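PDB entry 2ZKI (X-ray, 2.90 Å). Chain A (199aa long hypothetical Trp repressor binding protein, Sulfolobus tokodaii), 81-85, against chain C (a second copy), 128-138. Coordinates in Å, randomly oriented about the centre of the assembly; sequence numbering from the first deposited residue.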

# COMPACT_ATOMS: atom_id res chain seq x y z
N ARG A 81 13.14 -4.93 -3.72
CA ARG A 81 14.15 -4.27 -2.91
C ARG A 81 13.49 -3.70 -1.66
O ARG A 81 13.25 -2.49 -1.55
CB ARG A 81 14.90 -3.20 -3.71
CG ARG A 81 15.81 -3.76 -4.81
CD ARG A 81 16.92 -4.63 -4.25
NE ARG A 81 17.19 -5.79 -5.11
CZ ARG A 81 18.19 -5.87 -5.98
NH1 ARG A 81 19.05 -4.87 -6.13
NH2 ARG A 81 18.34 -6.97 -6.71
N TYR A 82 13.21 -4.60 -0.72
CA TYR A 82 12.58 -4.29 0.56
C TYR A 82 11.16 -3.73 0.38
O TYR A 82 10.79 -2.72 0.98
CB TYR A 82 13.48 -3.37 1.41
CG TYR A 82 14.94 -3.76 1.34
CD1 TYR A 82 15.86 -2.98 0.66
CD2 TYR A 82 15.39 -4.94 1.95
CE1 TYR A 82 17.21 -3.34 0.59
CE2 TYR A 82 16.73 -5.31 1.88
CZ TYR A 82 17.63 -4.51 1.20
OH TYR A 82 18.95 -4.88 1.13
N GLY A 83 10.39 -4.42 -0.46
CA GLY A 83 8.98 -4.09 -0.68
C GLY A 83 8.74 -3.09 -1.80
O GLY A 83 7.60 -2.85 -2.18
N ASN A 84 9.82 -2.51 -2.31
CA ASN A 84 9.75 -1.55 -3.40
C ASN A 84 10.57 -2.04 -4.58
O ASN A 84 11.27 -3.05 -4.49
CB ASN A 84 10.26 -0.18 -2.94
CG ASN A 84 9.17 0.67 -2.30
OD1 ASN A 84 9.05 1.85 -2.60
ND2 ASN A 84 8.39 0.07 -1.41
N MET A 85 10.48 -1.32 -5.70
CA MET A 85 11.30 -1.58 -6.88
C MET A 85 12.75 -1.17 -6.62
O MET A 85 13.04 -0.46 -5.65
CB MET A 85 10.74 -0.84 -8.10
CG MET A 85 10.92 0.68 -8.06
SD MET A 85 10.19 1.53 -9.48
CE MET A 85 8.49 1.72 -8.95
N LEU C 128 3.45 5.45 2.90
CA LEU C 128 3.04 4.05 2.99
C LEU C 128 3.97 3.12 2.20
O LEU C 128 4.31 2.04 2.67
CB LEU C 128 1.58 3.89 2.54
CG LEU C 128 0.85 2.57 2.83
CD1 LEU C 128 0.90 2.19 4.31
CD2 LEU C 128 -0.59 2.66 2.38
N THR C 129 4.39 3.56 1.01
CA THR C 129 5.30 2.75 0.18
C THR C 129 6.73 2.78 0.71
O THR C 129 7.47 1.81 0.54
CB THR C 129 5.29 3.18 -1.29
OG1 THR C 129 5.63 4.56 -1.39
CG2 THR C 129 3.92 2.93 -1.92
N MET C 130 7.12 3.89 1.33
CA MET C 130 8.43 4.02 1.97
C MET C 130 8.55 3.08 3.17
O MET C 130 9.63 2.60 3.48
CB MET C 130 8.69 5.46 2.41
CG MET C 130 9.14 6.40 1.29
SD MET C 130 9.21 8.16 1.75
CE MET C 130 10.68 8.20 2.77
N SER C 131 7.42 2.81 3.82
CA SER C 131 7.40 2.04 5.06
C SER C 131 7.77 0.57 4.90
O SER C 131 8.22 -0.06 5.86
CB SER C 131 6.06 2.18 5.78
OG SER C 131 5.03 1.49 5.09
N THR C 132 7.58 0.02 3.70
CA THR C 132 7.91 -1.39 3.43
C THR C 132 9.36 -1.71 3.79
O THR C 132 9.65 -2.80 4.31
CB THR C 132 7.64 -1.81 1.97
OG1 THR C 132 8.47 -1.05 1.08
CG2 THR C 132 6.18 -1.59 1.59
N TYR C 133 10.25 -0.76 3.53
CA TYR C 133 11.66 -0.87 3.92
C TYR C 133 11.81 -1.30 5.39
O TYR C 133 12.62 -2.18 5.71
CB TYR C 133 12.38 0.46 3.67
CG TYR C 133 13.85 0.46 4.00
CD1 TYR C 133 14.31 0.90 5.24
CD2 TYR C 133 14.79 0.01 3.07
CE1 TYR C 133 15.67 0.90 5.55
CE2 TYR C 133 16.15 0.01 3.37
CZ TYR C 133 16.58 0.45 4.61
OH TYR C 133 17.92 0.45 4.91
N ALA C 134 11.02 -0.69 6.26
CA ALA C 134 11.08 -0.94 7.70
C ALA C 134 10.69 -2.36 8.09
O ALA C 134 11.22 -2.91 9.05
CB ALA C 134 10.24 0.07 8.45
N TYR C 135 9.75 -2.95 7.35
CA TYR C 135 9.30 -4.32 7.61
C TYR C 135 10.42 -5.33 7.36
O TYR C 135 10.59 -6.26 8.14
CB TYR C 135 8.07 -4.67 6.77
CG TYR C 135 6.81 -3.93 7.17
CD1 TYR C 135 6.50 -2.69 6.61
CD2 TYR C 135 5.91 -4.48 8.10
CE1 TYR C 135 5.34 -2.01 6.96
CE2 TYR C 135 4.75 -3.80 8.47
CZ TYR C 135 4.48 -2.57 7.89
OH TYR C 135 3.34 -1.88 8.23
N HIS C 136 11.18 -5.13 6.29
CA HIS C 136 12.24 -6.05 5.92
C HIS C 136 13.45 -5.95 6.84
O HIS C 136 14.20 -6.91 7.00
CB HIS C 136 12.66 -5.82 4.47
CG HIS C 136 11.60 -6.16 3.47
ND1 HIS C 136 11.70 -7.25 2.62
CD2 HIS C 136 10.43 -5.56 3.17
CE1 HIS C 136 10.64 -7.31 1.85
NE2 HIS C 136 9.84 -6.29 2.16
N PHE C 137 13.63 -4.77 7.44
CA PHE C 137 14.75 -4.51 8.34
C PHE C 137 14.38 -4.71 9.81
O PHE C 137 15.26 -4.68 10.69
CB PHE C 137 15.29 -3.09 8.12
CG PHE C 137 16.27 -2.98 6.99
CD1 PHE C 137 15.85 -3.07 5.67
CD2 PHE C 137 17.62 -2.76 7.25
CE1 PHE C 137 16.76 -2.96 4.62
CE2 PHE C 137 18.54 -2.64 6.20
CZ PHE C 137 18.11 -2.74 4.88
N GLY C 138 13.09 -4.91 10.08
CA GLY C 138 12.59 -5.09 11.45
C GLY C 138 12.60 -3.80 12.24
O GLY C 138 12.68 -3.81 13.46
O HOH W 1 8.52 4.61 -1.99

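How do the two backbones meet? The chain A stretch has no regular helix or strand; it makes a tight bend, closed by a hydrogen bond from Arg A81 N to Asn A84 O of 2.8 Å, with Tyr A82 and Gly A83 at its turn, both at positive phi. Chain C offers helical backbone, with Gly C138 leaving helical geometry after Phe C137 at a positive phi that favours glycine. The bend lies close against this backbone: the CA atoms of Tyr A82 and Tyr C133 are 4.9 Å apart, and those of Gly A83 and Thr C132 5.0 Å. Such an approach depends on Gly A83. An ideal CB there would fall 2.3 Å from Thr C132 CB, a clash, and would also be jammed against the carbonyl oxygen of Tyr A82, so the backbone angles alone call for glycine.

What polar contacts fasten the bend to chain C? One is a hydrogen bond from Asn A84 ND2 to Thr C129 O, 2.8 Å long, the direct one whose proton is not contested. The side chain of Asn A84 leaves its backbone sideways, but its end comes nearer to chain C and brings the amide to this carbonyl. The other end of the same amide is used through water: water 1 donates to Asn A84 OD1 at 2.9 Å and to Thr C129 OG1 at 3.0 Å. An asparagine suits this buried place because its short side chain carries both a donor and an acceptor. Thr C132, whose CA-to-CB bond points toward chain A, places OG1 2.9 Å from Tyr A82 O and 3.1 Å from Thr C129 O; its single proton could serve either acceptor, and the geometry leaves the choice open. Tyr A82 O also receives a CA-H...O contact from Tyr C133 CA, at 3.6 Å.

Where does the largest buried surface come from? Tyr A82 has 117 Å² covered by chain C, more than any other residue in the contact, whose two sides together bury 365 Å². With chi1 in the m well, its ring is set among aromatic residues of chain C. Phe C137 turns an edge to the face of this ring, with centroids 4.9 Å apart, planes at 63° and CE1 3.6 Å from Tyr A82 CD2. Tyr C133 makes an offset edge-to-face pair with it, centroids 5.6 Å apart and planes at 79°. Near the plane of the Tyr A82 ring, at its edge, lies His C136 CB, 3.8 Å from Tyr A82 CD2.

What does His C136 contribute beyond that? Its CA-to-CB bond points toward chain A, and its ring lies flat beneath the bend. Tyr A82 CA sits 3.5 Å from the centroid of the His C136 ring, only 6° off the ring normal, a CH-pi contact. Gly A83 N approaches His C136 NE2 to 3.3 Å, but the angle is too poor for a hydrogen bond; NE2 is satisfied elsewhere in the structure.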